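Local coordinates for protein lamina-associated polypeptide 2 isoforms alpha/zeta (Mus musculus, PDB 2V0X) that forms a homodimer through a long, mainly helical coiled-coil domain and serves as a component of the nuclear lamina that probably acts with lamin A at chromatin, at the interface of chains A and B. Residues are numbered along the deposited sequence; one frame, centred on the assembly and turned at random. Chains: chain A/B, Lamina-associated polypeptide 2 isoforms alpha/zeta.

The interface of chains A and B. Residues chain A 47, 184, 187-188, 214; chain B 75, 110, 114.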
loop_
_atom_site.group_PDB
_atom_site.type_symbol
_atom_site.label_atom_id
_atom_site.label_comp_id
_atom_site.label_asym_id
_atom_site.label_seq_id
_atom_site.Cartn_x
_atom_site.Cartn_y
_atom_site.Cartn_z
ATOM N N TRP A 47 -7.429 2.623 -12.643
ATOM C CA TRP A 47 -8.247 3.823 -12.483
ATOM C C TRP A 47 -9.350 4.048 -13.529
ATOM O O TRP A 47 -10.113 5.019 -13.437
ATOM C CB TRP A 47 -7.357 5.056 -12.393
ATOM C CG TRP A 47 -6.548 5.103 -11.113
ATOM C CD1 TRP A 47 -6.627 4.231 -10.054
ATOM C CD2 TRP A 47 -5.556 6.072 -10.771
ATOM N NE1 TRP A 47 -5.743 4.609 -9.071
ATOM C CE2 TRP A 47 -5.073 5.738 -9.485
ATOM C CE3 TRP A 47 -5.031 7.205 -11.424
ATOM C CZ2 TRP A 47 -4.086 6.502 -8.831
ATOM C CZ3 TRP A 47 -4.047 7.967 -10.769
ATOM C CH2 TRP A 47 -3.591 7.611 -9.488
HETATM N N MSE A 184 -5.670 3.754 -3.885
HETATM C CA MSE A 184 -5.826 5.150 -4.288
HETATM C C MSE A 184 -7.172 5.365 -4.968
HETATM O O MSE A 184 -7.789 6.417 -4.795
HETATM C CB MSE A 184 -4.682 5.570 -5.219
HETATM C CG MSE A 184 -3.326 5.614 -4.469
HETATM SE SE MSE A 184 -1.755 5.280 -5.590
HETATM C CE MSE A 184 -1.539 7.089 -6.247
ATOM N N SER A 187 -9.924 5.256 -2.247
ATOM C CA SER A 187 -9.882 6.480 -1.461
ATOM C C SER A 187 -10.640 7.555 -2.233
ATOM O O SER A 187 -11.544 8.194 -1.705
ATOM C CB SER A 187 -8.430 6.924 -1.245
ATOM O OG SER A 187 -8.357 8.303 -0.912
ATOM N N THR A 188 -10.283 7.717 -3.501
ATOM C CA THR A 188 -10.905 8.701 -4.396
ATOM C C THR A 188 -12.433 8.509 -4.512
ATOM O O THR A 188 -13.202 9.469 -4.387
ATOM C CB THR A 188 -10.243 8.594 -5.792
ATOM O OG1 THR A 188 -8.884 9.025 -5.690
ATOM C CG2 THR A 188 -10.970 9.423 -6.827
ATOM N N PHE A 214 -10.730 8.026 -13.330
ATOM C CA PHE A 214 -9.897 8.914 -12.535
ATOM C C PHE A 214 -8.493 9.008 -13.157
ATOM O O PHE A 214 -7.921 7.991 -13.511
ATOM C CB PHE A 214 -9.845 8.324 -11.117
ATOM C CG PHE A 214 -8.877 9.001 -10.207
ATOM C CD1 PHE A 214 -8.932 10.384 -10.004
ATOM C CD2 PHE A 214 -7.898 8.258 -9.555
ATOM C CE1 PHE A 214 -8.014 11.018 -9.161
ATOM C CE2 PHE A 214 -6.979 8.872 -8.716
ATOM C CZ PHE A 214 -7.033 10.258 -8.514
ATOM N N PRO B 75 -5.597 13.752 -4.918
ATOM C CA PRO B 75 -6.345 14.640 -5.802
ATOM C C PRO B 75 -7.121 15.716 -5.050
ATOM O O PRO B 75 -7.629 15.487 -3.949
ATOM C CB PRO B 75 -7.235 13.687 -6.587
ATOM C CG PRO B 75 -7.452 12.568 -5.672
ATOM C CD PRO B 75 -6.115 12.379 -4.982
ATOM N N LEU B 110 -9.484 9.280 4.343
ATOM C CA LEU B 110 -9.371 8.850 2.946
ATOM C C LEU B 110 -8.147 9.478 2.261
ATOM O O LEU B 110 -7.523 8.852 1.397
ATOM C CB LEU B 110 -10.657 9.175 2.161
ATOM C CG LEU B 110 -11.962 8.469 2.581
ATOM C CD1 LEU B 110 -13.196 9.269 2.175
ATOM C CD2 LEU B 110 -12.018 7.070 2.018
ATOM N N TYR B 114 -4.888 7.521 0.765
ATOM C CA TYR B 114 -4.351 7.742 -0.565
ATOM C C TYR B 114 -2.853 7.995 -0.499
ATOM O O TYR B 114 -2.071 7.402 -1.250
ATOM C CB TYR B 114 -5.045 8.929 -1.243
ATOM C CG TYR B 114 -4.676 9.127 -2.700
ATOM C CD1 TYR B 114 -5.564 8.779 -3.707
ATOM C CD2 TYR B 114 -3.440 9.669 -3.070
ATOM C CE1 TYR B 114 -5.247 8.962 -5.046
ATOM C CE2 TYR B 114 -3.100 9.851 -4.429
ATOM C CZ TYR B 114 -4.016 9.496 -5.406
ATOM O OH TYR B 114 -3.738 9.665 -6.741
#
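The ring of B:Tyr114, from helix 100-146 of one chain, lies across the side chain of A:Met184 (selenomethionine) on helix 152-196 of the other. The methylene CG of A:Met184 stands over the ring centre, 3.9 Å from the centroid of B:Tyr114, a CH-pi contact. CB of A:Met184 meets CE1 of B:Tyr114 at 3.4 Å, and the bend at chi3 (84°) carries the methyl CE round to the phenol end, 3.6 Å from CZ of B:Tyr114. On the opposite face, toward the rim, sits CD of B:Pro75, so the ring lies between A:Met184 of the partner and B:Pro75 of its own chain.

With CG anti to the backbone N (chi1 -173°), B:Tyr114 aims its hydroxyl at two aromatic rings of chain A. OH lies in the plane of A:Phe214, at its edge, 3.8 Å from CZ, and OH is 3.4 Å from CH2 of A:Trp47. CZ of A:Phe214 also packs on CG of B:Pro75 (3.7 Å), the two side chains crossing nearly perpendicularly.

At the polar rim, A:Thr188 OG1 donates to the backbone O of A:Met184 (3.0 Å), which holds the hydroxyl against one face of the A:Phe214 ring, toward its rim. A:Ser187 OG donates to the carbonyl O of B:Leu110 (2.5 Å), 50° out of the carbonyl plane, away from a lone-pair direction. This patch and its two-fold twin join helices and loops of both subunits, helping hold the LAP2alpha dimer together.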